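Local coordinates for protein formiminotetrahydrofolate cyclodeaminase (Thermotoga maritima, PDB 1O5H) that probably catalyses the cyclisation of 5-formiminotetrahydrofolate to 5,10-methenyltetrahydrofolate with release of ammonia, at residues L50-A55 and E80-L85; N56-K61 and P69-I74; V163-V168 and E190-I195. One frame throughout, in Å; residues are numbered along the deposited sequence.

Contact 1 (L50-A55 and E80-L85); sequences LAEMVA and EARLKL
Arg82 and Glu52 carry this contact between them, a single salt bridge linking two helical segments whose nearest CA atoms, those of the same two residues, are 10.2 Å apart. The path of Arg82 explains how so wide a gap is closed. Its CB points toward segment 50-55, and CG then continues beside the backbone N; bends at chi2 and chi3 (-62°) turn CD and NE so that the guanidinium presents an edge to the glutamate. CZ comes within 3.7 Å of Glu52 OE1, as the atom behind the donor. At the tip, NH1 gives its N-H to Glu52 OE1 at 2.6 Å with an angle of 155°, and the acceptor lies in the guanidinium plane. Glu52 supplies its half by reaching out extended, and OE1 is met nearly along its own C-O axis, with carboxylate and guanidinium turned 31° apart. The helices concerned, 36-56 and 68-100, are consecutive and antiparallel, an alpha-alpha hairpin, and the ion pair spans them in a buried place at the dimer interface. The other terminal nitrogen, NH2, is taken up by a salt bridge to Asp25 of the second subunit, and it also has a long, weak ion pair with Glu79. Glu52 OE2 lies close to Glu79 OE2, and the arginine would probably ease any repulsion there.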
ATOM      1  N   LEU A  50      -9.880   4.339   3.486  1.00 39.82           N
ATOM      2  CA  LEU A  50     -10.120   5.476   2.599  1.00 39.31           C
ATOM      3  C   LEU A  50     -11.505   5.358   1.964  1.00 40.80           C
ATOM      4  O   LEU A  50     -12.263   6.327   1.924  1.00 39.36           O
ATOM      5  CB  LEU A  50      -9.043   5.603   1.544  1.00 38.96           C
ATOM      6  CG  LEU A  50      -7.649   5.902   2.095  1.00 43.12           C
ATOM      7  CD1 LEU A  50      -6.619   5.443   1.091  1.00 49.76           C
ATOM      8  CD2 LEU A  50      -7.456   7.376   2.421  1.00 31.27           C
ATOM      9  N   ALA A  51     -11.864   4.163   1.499  1.00 41.76           N
ATOM     10  CA  ALA A  51     -13.160   4.008   0.869  1.00 42.11           C
ATOM     11  C   ALA A  51     -14.239   4.360   1.870  1.00 44.60           C
ATOM     12  O   ALA A  51     -15.226   5.015   1.528  1.00 47.94           O
ATOM     13  CB  ALA A  51     -13.347   2.626   0.382  1.00 42.49           C
ATOM     14  N   GLU A  52     -14.055   3.932   3.111  1.00 44.20           N
ATOM     15  CA  GLU A  52     -14.984   4.298   4.148  1.00 45.66           C
ATOM     16  C   GLU A  52     -15.045   5.823   4.339  1.00 49.16           C
ATOM     17  O   GLU A  52     -16.139   6.389   4.489  1.00 49.27           O
ATOM     18  CB  GLU A  52     -14.616   3.611   5.449  1.00 45.30           C
ATOM     19  CG  GLU A  52     -15.725   3.671   6.475  1.00 48.26           C
ATOM     20  CD  GLU A  52     -15.433   2.877   7.726  1.00 49.38           C
ATOM     21  OE1 GLU A  52     -14.631   1.930   7.674  1.00 53.45           O
ATOM     22  OE2 GLU A  52     -16.023   3.204   8.769  1.00 51.83           O
HETATM   23  N   MSE A  53     -13.886   6.487   4.322  1.00 51.55           N
HETATM   24  CA  MSE A  53     -13.852   7.935   4.482  1.00 55.44           C
HETATM   25  C   MSE A  53     -14.673   8.620   3.417  1.00 50.54           C
HETATM   26  O   MSE A  53     -15.533   9.426   3.730  1.00 52.34           O
HETATM   27  CB  MSE A  53     -12.439   8.455   4.452  1.00 54.33           C
HETATM   28  CG  MSE A  53     -12.328   9.951   4.231  1.00 57.66           C
HETATM   29 SE   MSE A  53     -10.433  10.378   4.341  1.00 75.88          SE
HETATM   30  CE  MSE A  53     -10.480  12.457   3.814  1.00 70.12           C
ATOM     31  N   VAL A  54     -14.430   8.274   2.163  1.00 47.91           N
ATOM     32  CA  VAL A  54     -15.183   8.841   1.067  1.00 45.59           C
ATOM     33  C   VAL A  54     -16.679   8.568   1.232  1.00 46.39           C
ATOM     34  O   VAL A  54     -17.511   9.462   0.995  1.00 48.30           O
ATOM     35  CB  VAL A  54     -14.678   8.340  -0.298  1.00 46.33           C
ATOM     36  CG1 VAL A  54     -15.552   8.874  -1.405  1.00 42.55           C
ATOM     37  CG2 VAL A  54     -13.200   8.762  -0.528  1.00 42.85           C
ATOM     38  N   ALA A  55     -17.042   7.365   1.665  1.00 44.82           N
ATOM     39  CA  ALA A  55     -18.466   7.061   1.841  1.00 45.17           C
ATOM     40  C   ALA A  55     -19.090   7.901   2.953  1.00 46.57           C
ATOM     41  O   ALA A  55     -20.207   8.401   2.814  1.00 47.38           O
ATOM     42  CB  ALA A  55     -18.670   5.613   2.113  1.00 46.38           C
ATOM     43  N   GLU A  80     -16.454  -4.069   8.052  1.00 45.97           N
ATOM     44  CA  GLU A  80     -16.380  -5.520   8.173  1.00 44.79           C
ATOM     45  C   GLU A  80     -15.162  -6.033   7.408  1.00 45.45           C
ATOM     46  O   GLU A  80     -14.547  -7.027   7.810  1.00 46.65           O
ATOM     47  CB  GLU A  80     -17.677  -6.187   7.692  1.00 42.86           C
ATOM     48  N   ALA A  81     -14.795  -5.348   6.324  1.00 44.17           N
ATOM     49  CA  ALA A  81     -13.633  -5.770   5.540  1.00 42.88           C
ATOM     50  C   ALA A  81     -12.329  -5.587   6.316  1.00 43.83           C
ATOM     51  O   ALA A  81     -11.436  -6.422   6.254  1.00 43.93           O
ATOM     52  CB  ALA A  81     -13.574  -5.046   4.250  1.00 42.81           C
ATOM     53  N   ARG A  82     -12.213  -4.498   7.058  1.00 44.42           N
ATOM     54  CA  ARG A  82     -11.054  -4.333   7.899  1.00 43.98           C
ATOM     55  C   ARG A  82     -10.946  -5.491   8.885  1.00 46.61           C
ATOM     56  O   ARG A  82      -9.874  -6.097   8.990  1.00 49.55           O
ATOM     57  CB  ARG A  82     -11.088  -3.003   8.616  1.00 42.81           C
ATOM     58  CG  ARG A  82     -10.900  -1.849   7.689  1.00 46.99           C
ATOM     59  CD  ARG A  82     -10.049  -0.742   8.266  1.00 50.03           C
ATOM     60  NE  ARG A  82     -10.608  -0.124   9.466  1.00 47.21           N
ATOM     61  CZ  ARG A  82     -11.721   0.583   9.471  1.00 47.94           C
ATOM     62  NH1 ARG A  82     -12.428   0.718   8.351  1.00 46.85           N
ATOM     63  NH2 ARG A  82     -12.136   1.145  10.591  1.00 45.19           N
ATOM     64  N   LEU A  83     -12.036  -5.828   9.579  1.00 46.23           N
ATOM     65  CA  LEU A  83     -11.992  -6.950  10.521  1.00 46.27           C
ATOM     66  C   LEU A  83     -11.518  -8.230   9.823  1.00 46.09           C
ATOM     67  O   LEU A  83     -10.719  -8.984  10.380  1.00 46.93           O
ATOM     68  CB  LEU A  83     -13.331  -7.179  11.246  1.00 46.55           C
ATOM     69  CG  LEU A  83     -13.889  -6.110  12.210  1.00 48.74           C
ATOM     70  CD1 LEU A  83     -15.259  -6.565  12.722  1.00 50.31           C
ATOM     71  CD2 LEU A  83     -12.962  -5.725  13.395  1.00 39.81           C
ATOM     72  N   LYS A  84     -11.976  -8.463   8.598  1.00 44.72           N
ATOM     73  CA  LYS A  84     -11.547  -9.651   7.882  1.00 46.16           C
ATOM     74  C   LYS A  84     -10.049  -9.604   7.592  1.00 45.45           C
ATOM     75  O   LYS A  84      -9.324 -10.602   7.809  1.00 43.20           O
ATOM     76  CB  LYS A  84     -12.358  -9.848   6.602  1.00 45.16           C
ATOM     77  CG  LYS A  84     -13.743 -10.472   6.864  1.00 56.51           C
ATOM     78  CD  LYS A  84     -14.448 -10.981   5.596  1.00 52.01           C
ATOM     79  CE  LYS A  84     -15.518 -10.017   5.078  1.00 55.20           C
ATOM     80  NZ  LYS A  84     -15.833 -10.327   3.652  1.00 58.40           N
ATOM     81  N   LEU A  85      -9.592  -8.433   7.136  1.00 44.50           N
ATOM     82  CA  LEU A  85      -8.224  -8.254   6.690  1.00 41.88           C
ATOM     83  C   LEU A  85      -7.270  -8.340   7.863  1.00 42.00           C
ATOM     84  O   LEU A  85      -6.215  -8.986   7.794  1.00 39.23           O
ATOM     85  CB  LEU A  85      -8.063  -6.931   5.947  1.00 43.79           C
ATOM     86  CG  LEU A  85      -8.712  -6.821   4.557  1.00 44.31           C
ATOM     87  CD1 LEU A  85      -8.716  -5.389   4.071  1.00 43.43           C
ATOM     88  CD2 LEU A  85      -8.026  -7.698   3.538  1.00 36.61           C
TER

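Contact 2 (N56-K61 and P69-I74); sequences NFTRKK and PEMERI
In the connecting loop of the alpha-alpha hairpin, where the chain leaves helix 36-56 and comes back as helix 68-100, Thr58 and Arg59 meet Met71 (a selenomethionine) and Glu72 on the first turns of the returning helix. The apolar part begins with Thr58. Its CG2 is anti to the backbone N, and CB and CG2 together rest against the selenium, with CB 3.6 Å from Met71 SE. The hydroxyl has other business: OG1 is hydrogen-bonded to Val54 O, back on the outgoing helix, and to Asn143 N. Next along, the CB atoms of Arg59 and Met71 pack at 4.1 Å. With chi1 at 56°, CG of Arg59 sits between the backbone N and the carbonyl carbon, and the chain then runs across Glu72 at about a right angle, CD lying 3.8 Å from Glu72 CG. Arg59 NH1 forms a salt bridge with Glu72 OE2 at 3.1 Å, an oblique approach to the guanidinium. From the end of the outgoing helix, Asn56 OD1 accepts from Arg59 NE at 3.3 Å, in the plane of the amide carbonyl, and this helps to orient the guanidinium. Glu68 OE1 lies near Glu72 OE2, which places a second acid beside the bridge. The second subunit borders the loop through Ala28 O, which accepts Asn56 ND2, and Arg30, which donates to Arg59 O. Within the chain, Met71 is covered by Leu138 and Phe141 of helix 107-141.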
ATOM      1  N   ASN A  56     -18.365   8.062   4.055  1.00 47.29           N
ATOM      2  CA  ASN A  56     -18.821   8.926   5.135  1.00 47.21           C
ATOM      3  C   ASN A  56     -19.018  10.343   4.688  1.00 48.56           C
ATOM      4  O   ASN A  56     -20.034  10.946   5.007  1.00 50.39           O
ATOM      5  CB  ASN A  56     -17.833   8.930   6.283  1.00 47.08           C
ATOM      6  CG  ASN A  56     -18.127   7.865   7.300  1.00 48.00           C
ATOM      7  OD1 ASN A  56     -19.298   7.544   7.574  1.00 41.21           O
ATOM      8  ND2 ASN A  56     -17.065   7.300   7.879  1.00 44.01           N
ATOM      9  N   PHE A  57     -18.048  10.878   3.953  1.00 47.84           N
ATOM     10  CA  PHE A  57     -18.165  12.226   3.484  1.00 48.43           C
ATOM     11  C   PHE A  57     -19.199  12.376   2.366  1.00 50.06           C
ATOM     12  O   PHE A  57     -19.354  13.461   1.822  1.00 51.85           O
ATOM     13  CB  PHE A  57     -16.816  12.730   3.032  1.00 49.36           C
ATOM     14  CG  PHE A  57     -15.992  13.326   4.124  1.00 53.44           C
ATOM     15  CD1 PHE A  57     -16.295  14.577   4.633  1.00 55.19           C
ATOM     16  CD2 PHE A  57     -14.871  12.658   4.610  1.00 65.01           C
ATOM     17  CE1 PHE A  57     -15.516  15.146   5.630  1.00 57.82           C
ATOM     18  CE2 PHE A  57     -14.077  13.225   5.608  1.00 62.83           C
ATOM     19  CZ  PHE A  57     -14.402  14.470   6.114  1.00 57.74           C
ATOM     20  N   THR A  58     -19.907  11.303   2.023  1.00 50.24           N
ATOM     21  CA  THR A  58     -20.924  11.371   0.976  1.00 50.08           C
ATOM     22  C   THR A  58     -22.318  11.282   1.562  1.00 53.93           C
ATOM     23  O   THR A  58     -23.284  11.846   1.014  1.00 57.07           O
ATOM     24  CB  THR A  58     -20.713  10.267  -0.062  1.00 49.05           C
ATOM     25  OG1 THR A  58     -19.400  10.388  -0.631  1.00 49.29           O
ATOM     26  CG2 THR A  58     -21.629  10.466  -1.252  1.00 42.61           C
ATOM     27  N   ARG A  59     -22.450  10.568   2.672  1.00 55.32           N
ATOM     28  CA  ARG A  59     -23.727  10.587   3.371  1.00 56.53           C
ATOM     29  C   ARG A  59     -23.837  11.890   4.144  1.00 57.33           C
ATOM     30  O   ARG A  59     -22.836  12.590   4.341  1.00 57.24           O
ATOM     31  CB  ARG A  59     -23.896   9.377   4.281  1.00 56.61           C
ATOM     32  CG  ARG A  59     -22.815   9.195   5.297  1.00 58.91           C
ATOM     33  CD  ARG A  59     -22.817   7.814   5.892  1.00 66.16           C
ATOM     34  NE  ARG A  59     -22.565   7.875   7.321  1.00 70.45           N
ATOM     35  CZ  ARG A  59     -23.476   8.234   8.216  1.00 80.95           C
ATOM     36  NH1 ARG A  59     -24.707   8.571   7.845  1.00 84.97           N
ATOM     37  NH2 ARG A  59     -23.159   8.261   9.497  1.00 88.23           N
ATOM     38  N   LYS A  60     -25.059  12.214   4.564  1.00 58.61           N
ATOM     39  CA  LYS A  60     -25.368  13.497   5.214  1.00 59.11           C
ATOM     40  C   LYS A  60     -24.830  14.692   4.389  1.00 60.39           C
ATOM     41  O   LYS A  60     -24.348  15.683   4.954  1.00 61.58           O
ATOM     42  CB  LYS A  60     -24.875  13.532   6.679  1.00 56.57           C
ATOM     43  N   LYS A  61     -24.919  14.584   3.058  1.00 60.09           N
ATOM     44  CA  LYS A  61     -24.509  15.662   2.145  1.00 59.26           C
ATOM     45  C   LYS A  61     -25.567  15.984   1.085  1.00 59.78           C
ATOM     46  O   LYS A  61     -26.059  15.083   0.384  1.00 59.61           O
ATOM     47  CB  LYS A  61     -23.179  15.322   1.470  1.00 58.81           C
ATOM     48  CG  LYS A  61     -22.623  16.446   0.624  1.00 53.83           C
ATOM     49  CD  LYS A  61     -21.126  16.363   0.521  1.00 40.37           C
ATOM     50  CE  LYS A  61     -20.542  17.610  -0.135  1.00 42.53           C
ATOM     51  NZ  LYS A  61     -20.582  18.796   0.765  1.00 28.60           N
ATOM     52  N   PRO A  69     -28.554   5.513   1.254  1.00 57.23           N
ATOM     53  CA  PRO A  69     -28.669   4.088   1.524  1.00 56.27           C
ATOM     54  C   PRO A  69     -27.401   3.372   1.075  1.00 55.76           C
ATOM     55  O   PRO A  69     -26.794   2.638   1.862  1.00 56.52           O
ATOM     56  CB  PRO A  69     -29.878   3.649   0.680  1.00 56.11           C
ATOM     57  CG  PRO A  69     -30.424   4.886   0.044  1.00 56.88           C
ATOM     58  CD  PRO A  69     -29.815   6.064   0.729  1.00 56.85           C
ATOM     59  N   GLU A  70     -26.983   3.623  -0.164  1.00 54.84           N
ATOM     60  CA  GLU A  70     -25.778   2.996  -0.717  1.00 53.78           C
ATOM     61  C   GLU A  70     -24.497   3.333   0.060  1.00 51.47           C
ATOM     62  O   GLU A  70     -23.612   2.489   0.179  1.00 51.75           O
ATOM     63  CB  GLU A  70     -25.623   3.337  -2.211  1.00 54.07           C
ATOM     64  CG  GLU A  70     -24.604   2.490  -2.968  1.00 60.03           C
ATOM     65  CD  GLU A  70     -24.915   0.999  -2.938  1.00 67.96           C
ATOM     66  OE1 GLU A  70     -26.045   0.621  -2.525  1.00 67.66           O
ATOM     67  OE2 GLU A  70     -24.023   0.204  -3.332  1.00 65.44           O
HETATM   68  N   MSE A  71     -24.411   4.551   0.589  1.00 49.57           N
HETATM   69  CA  MSE A  71     -23.219   5.001   1.317  1.00 48.55           C
HETATM   70  C   MSE A  71     -23.120   4.369   2.697  1.00 48.40           C
HETATM   71  O   MSE A  71     -22.061   3.890   3.091  1.00 49.97           O
HETATM   72  CB  MSE A  71     -23.148   6.533   1.413  1.00 47.96           C
HETATM   73  CG  MSE A  71     -23.007   7.231   0.067  1.00 50.83           C
HETATM   74 SE   MSE A  71     -21.368   6.791  -0.882  1.00 60.54          SE
HETATM   75  CE  MSE A  71     -22.037   6.425  -2.707  1.00 50.83           C
ATOM     76  N   GLU A  72     -24.220   4.341   3.434  1.00 49.20           N
ATOM     77  CA  GLU A  72     -24.195   3.676   4.734  1.00 49.84           C
ATOM     78  C   GLU A  72     -23.881   2.197   4.597  1.00 49.67           C
ATOM     79  O   GLU A  72     -23.241   1.609   5.463  1.00 49.15           O
ATOM     80  CB  GLU A  72     -25.498   3.874   5.473  1.00 48.01           C
ATOM     81  CG  GLU A  72     -25.524   5.189   6.228  1.00 54.54           C
ATOM     82  CD  GLU A  72     -26.917   5.817   6.297  1.00 63.78           C
ATOM     83  OE1 GLU A  72     -27.798   5.442   5.486  1.00 67.03           O
ATOM     84  OE2 GLU A  72     -27.138   6.703   7.155  1.00 59.66           O
ATOM     85  N   ARG A  73     -24.324   1.620   3.484  1.00 49.35           N
ATOM     86  CA  ARG A  73     -24.066   0.232   3.157  1.00 49.32           C
ATOM     87  C   ARG A  73     -22.563  -0.017   2.992  1.00 48.71           C
ATOM     88  O   ARG A  73     -22.049  -1.054   3.430  1.00 50.91           O
ATOM     89  CB  ARG A  73     -24.830  -0.145   1.881  1.00 48.84           C
ATOM     90  CG  ARG A  73     -24.990  -1.649   1.646  1.00 52.92           C
ATOM     91  CD  ARG A  73     -25.271  -2.044   0.184  1.00 52.83           C
ATOM     92  NE  ARG A  73     -24.213  -1.568  -0.713  1.00 64.46           N
ATOM     93  CZ  ARG A  73     -23.035  -2.175  -0.893  1.00 69.90           C
ATOM     94  NH1 ARG A  73     -22.753  -3.310  -0.251  1.00 70.61           N
ATOM     95  NH2 ARG A  73     -22.135  -1.647  -1.724  1.00 65.43           N
ATOM     96  N   ILE A  74     -21.869   0.934   2.371  1.00 45.61           N
ATOM     97  CA  ILE A  74     -20.444   0.808   2.121  1.00 43.29           C
ATOM     98  C   ILE A  74     -19.670   0.975   3.416  1.00 43.49           C
ATOM     99  O   ILE A  74     -18.802   0.162   3.745  1.00 42.78           O
ATOM    100  CB  ILE A  74     -19.974   1.842   1.075  1.00 42.29           C
ATOM    101  CG1 ILE A  74     -20.581   1.519  -0.283  1.00 38.51           C
ATOM    102  CG2 ILE A  74     -18.455   1.836   0.962  1.00 41.51           C
ATOM    103  CD1 ILE A  74     -20.420   2.600  -1.291  1.00 31.18           C
TER

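Contact 3 (V163-V168 and E190-I195); sequences VEKVNV and EQEAQI
Lys165 reaches across from helix 147-172 to Glu192 on helix 178-206, and the meeting of one ammonium with one carboxylate makes up the contact. The lysine NZ is engaged by both oxygens, though unequally: Glu192 OE1 accepts at 3.0 Å as part of a salt bridge, whereas the bond to Glu192 OE2, at 3.3 Å, is weak. NZ approaches OE1 on the syn side of the carboxylate, 23° out of its plane, an approach that keeps the second oxygen near the same charge. Both side chains are stretched to make the reach. In Lys165 every torsion stays close to 180°, beginning with CG anti to the backbone N (chi1 179°), so that NZ is carried well away from its helix; Glu192 likewise continues extended beyond CG. The two chains cross obliquely, and Lys165 CE, 3.4 Å from Glu192 OE1, follows NZ alongside the acceptor. Beneath the ion pair the antiparallel helices of this hairpin also touch through carbon: Lys165 and Val168 on Leu188, Glu192 and Ile195 on Phe161. Other polar groups of the two segments find partners away from the bridge. Asn167 OD1 accepts a hydrogen bond from Asn152 ND2 of the second subunit, the backbone Asn167 O accepts from Asn171 ND2 of the same chain, and Gln191 OE1 has a weak bond from Lys129 NZ on helix 107-141. The bridge itself is partly exposed, lying at the surface with 73 Å² buried between the segments. Its chemistry therefore implies an electrostatic tie whose strength solvent probably tempers, one lysine charge held mainly by OE1 and more weakly by OE2 above an apolar seam.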
ATOM      1  N   VAL A 163       0.418  -7.893  -4.481  1.00 31.56           N
ATOM      2  CA  VAL A 163       1.192  -8.494  -3.389  1.00 31.97           C
ATOM      3  C   VAL A 163       0.684  -9.905  -3.179  1.00 33.55           C
ATOM      4  O   VAL A 163       1.439 -10.880  -3.269  1.00 36.70           O
ATOM      5  CB  VAL A 163       1.050  -7.712  -2.076  1.00 30.53           C
ATOM      6  CG1 VAL A 163       1.516  -8.532  -0.919  1.00 30.46           C
ATOM      7  CG2 VAL A 163       1.830  -6.427  -2.121  1.00 35.48           C
ATOM      8  N   GLU A 164      -0.611 -10.016  -2.951  1.00 31.50           N
ATOM      9  CA  GLU A 164      -1.188 -11.279  -2.582  1.00 30.36           C
ATOM     10  C   GLU A 164      -1.131 -12.320  -3.685  1.00 32.23           C
ATOM     11  O   GLU A 164      -0.968 -13.505  -3.396  1.00 34.38           O
ATOM     12  CB  GLU A 164      -2.603 -11.056  -2.119  1.00 28.48           C
ATOM     13  CG  GLU A 164      -2.651 -10.012  -1.025  1.00 29.89           C
ATOM     14  CD  GLU A 164      -1.964 -10.440   0.248  1.00 33.72           C
ATOM     15  OE1 GLU A 164      -1.565 -11.618   0.358  1.00 43.72           O
ATOM     16  OE2 GLU A 164      -1.836  -9.598   1.162  1.00 46.61           O
ATOM     17  N   LYS A 165      -1.230 -11.892  -4.940  1.00 31.80           N
ATOM     18  CA  LYS A 165      -1.108 -12.816  -6.056  1.00 32.21           C
ATOM     19  C   LYS A 165       0.233 -13.498  -5.978  1.00 35.81           C
ATOM     20  O   LYS A 165       0.308 -14.750  -6.058  1.00 40.09           O
ATOM     21  CB  LYS A 165      -1.189 -12.092  -7.380  1.00 33.49           C
ATOM     22  CG  LYS A 165      -1.040 -12.986  -8.568  1.00 30.66           C
ATOM     23  CD  LYS A 165      -1.082 -12.180  -9.853  1.00 28.10           C
ATOM     24  CE  LYS A 165      -1.097 -13.111 -11.048  1.00 33.55           C
ATOM     25  NZ  LYS A 165      -1.086 -12.290 -12.259  1.00 39.45           N
ATOM     26  N   VAL A 166       1.296 -12.713  -5.796  1.00 32.76           N
ATOM     27  CA  VAL A 166       2.595 -13.343  -5.627  1.00 34.24           C
ATOM     28  C   VAL A 166       2.572 -14.362  -4.470  1.00 36.09           C
ATOM     29  O   VAL A 166       3.080 -15.490  -4.604  1.00 37.57           O
ATOM     30  CB  VAL A 166       3.720 -12.323  -5.484  1.00 36.57           C
ATOM     31  CG1 VAL A 166       4.947 -12.925  -4.763  1.00 30.15           C
ATOM     32  CG2 VAL A 166       4.099 -11.802  -6.856  1.00 27.65           C
ATOM     33  N   ASN A 167       1.951 -13.990  -3.355  1.00 34.40           N
ATOM     34  CA  ASN A 167       1.924 -14.900  -2.236  1.00 36.05           C
ATOM     35  C   ASN A 167       1.080 -16.149  -2.486  1.00 36.74           C
ATOM     36  O   ASN A 167       1.478 -17.259  -2.102  1.00 37.74           O
ATOM     37  CB  ASN A 167       1.595 -14.162  -0.948  1.00 37.49           C
ATOM     38  CG  ASN A 167       2.692 -13.184  -0.561  1.00 32.26           C
ATOM     39  OD1 ASN A 167       2.424 -12.045  -0.218  1.00 39.83           O
ATOM     40  ND2 ASN A 167       3.938 -13.622  -0.649  1.00 39.11           N
ATOM     41  N   VAL A 168      -0.043 -15.994  -3.181  1.00 36.56           N
ATOM     42  CA  VAL A 168      -0.767 -17.175  -3.664  1.00 35.70           C
ATOM     43  C   VAL A 168       0.117 -18.087  -4.523  1.00 37.25           C
ATOM     44  O   VAL A 168       0.191 -19.297  -4.277  1.00 37.46           O
ATOM     45  CB  VAL A 168      -2.020 -16.810  -4.434  1.00 33.70           C
ATOM     46  CG1 VAL A 168      -2.536 -18.010  -5.204  1.00 30.42           C
ATOM     47  CG2 VAL A 168      -3.058 -16.341  -3.470  1.00 34.05           C
ATOM     48  N   GLU A 190      -9.955 -15.032 -12.254  1.00 34.99           N
ATOM     49  CA  GLU A 190     -11.213 -14.325 -12.185  1.00 33.30           C
ATOM     50  C   GLU A 190     -11.168 -13.130 -11.265  1.00 34.24           C
ATOM     51  O   GLU A 190     -11.624 -12.048 -11.633  1.00 37.46           O
ATOM     52  CB  GLU A 190     -12.227 -15.242 -11.625  1.00 30.16           C
ATOM     53  CG  GLU A 190     -12.154 -16.602 -12.217  1.00 32.47           C
ATOM     54  CD  GLU A 190     -13.491 -16.991 -12.713  1.00 48.14           C
ATOM     55  OE1 GLU A 190     -13.984 -16.170 -13.542  1.00 73.20           O
ATOM     56  OE2 GLU A 190     -14.024 -18.046 -12.253  1.00 14.72           O
ATOM     57  N   GLN A 191     -10.643 -13.316 -10.061  1.00 32.36           N
ATOM     58  CA  GLN A 191     -10.562 -12.197  -9.160  1.00 33.60           C
ATOM     59  C   GLN A 191      -9.712 -11.139  -9.836  1.00 33.14           C
ATOM     60  O   GLN A 191     -10.046  -9.962  -9.847  1.00 33.35           O
ATOM     61  CB  GLN A 191      -9.994 -12.616  -7.820  1.00 34.07           C
ATOM     62  CG  GLN A 191     -10.754 -13.761  -7.168  1.00 40.97           C
ATOM     63  CD  GLN A 191     -12.156 -13.407  -6.797  1.00 42.16           C
ATOM     64  OE1 GLN A 191     -12.510 -13.429  -5.625  1.00 56.06           O
ATOM     65  NE2 GLN A 191     -12.971 -13.097  -7.788  1.00 52.91           N
ATOM     66  N   GLU A 192      -8.645 -11.574 -10.476  1.00 32.99           N
ATOM     67  CA  GLU A 192      -7.784 -10.642 -11.148  1.00 35.33           C
ATOM     68  C   GLU A 192      -8.582  -9.779 -12.130  1.00 38.45           C
ATOM     69  O   GLU A 192      -8.463  -8.537 -12.146  1.00 39.47           O
ATOM     70  CB  GLU A 192      -6.681 -11.386 -11.870  1.00 34.29           C
ATOM     71  CG  GLU A 192      -5.653 -10.447 -12.454  1.00 43.24           C
ATOM     72  CD  GLU A 192      -4.324 -11.094 -12.739  1.00 42.66           C
ATOM     73  OE1 GLU A 192      -4.095 -12.270 -12.362  1.00 51.77           O
ATOM     74  OE2 GLU A 192      -3.510 -10.404 -13.357  1.00 46.63           O
ATOM     75  N   ALA A 193      -9.419 -10.438 -12.935  1.00 38.76           N
ATOM     76  CA  ALA A 193     -10.096  -9.737 -14.006  1.00 36.18           C
ATOM     77  C   ALA A 193     -11.053  -8.721 -13.423  1.00 37.68           C
ATOM     78  O   ALA A 193     -11.104  -7.570 -13.891  1.00 39.08           O
ATOM     79  CB  ALA A 193     -10.792 -10.695 -14.918  1.00 32.56           C
ATOM     80  N   GLN A 194     -11.764  -9.127 -12.369  1.00 37.10           N
ATOM     81  CA  GLN A 194     -12.729  -8.252 -11.716  1.00 39.44           C
ATOM     82  C   GLN A 194     -12.009  -7.049 -11.164  1.00 40.04           C
ATOM     83  O   GLN A 194     -12.363  -5.908 -11.474  1.00 43.57           O
ATOM     84  CB  GLN A 194     -13.529  -9.002 -10.657  1.00 37.14           C
ATOM     85  CG  GLN A 194     -14.690  -9.821 -11.286  1.00 42.30           C
ATOM     86  CD  GLN A 194     -15.403 -10.712 -10.281  1.00 47.59           C
ATOM     87  OE1 GLN A 194     -15.683 -10.276  -9.161  1.00 67.02           O
ATOM     88  NE2 GLN A 194     -15.697 -11.972 -10.673  1.00 66.35           N
ATOM     89  N   ILE A 195     -10.934  -7.308 -10.433  1.00 39.24           N
ATOM     90  CA  ILE A 195     -10.141  -6.265  -9.841  1.00 38.20           C
ATOM     91  C   ILE A 195      -9.483  -5.339 -10.890  1.00 42.01           C
ATOM     92  O   ILE A 195      -9.585  -4.123 -10.776  1.00 42.77           O
ATOM     93  CB  ILE A 195      -9.095  -6.873  -8.883  1.00 37.12           C
ATOM     94  CG1 ILE A 195      -9.785  -7.466  -7.655  1.00 38.57           C
ATOM     95  CG2 ILE A 195      -8.097  -5.812  -8.429  1.00 25.13           C
ATOM     96  CD1 ILE A 195      -8.858  -8.232  -6.793  1.00 30.95           C
TER

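Overall arrangement
Each of the three contacts closes a hairpin of this dimeric, all-helical protein from within: contacts 1 and 2 the pair 36-56/68-100, contact 3 the pair 147-172/178-206. Contact 2 lies at the connecting loop, contact 1 farther along, their centres 13 Å apart, and Ala55 packs on Met71 and Ile74 where they touch. Contact 2 falls in the chain between the two segments of contact 1, and contact 3 follows both, on the opposite side of the chain's centre, about 19 Å from contact 1 and 28 Å from contact 2 between centres. All three touch the second subunit, so the helix pairs that form the subunit also take part in its dimer surface.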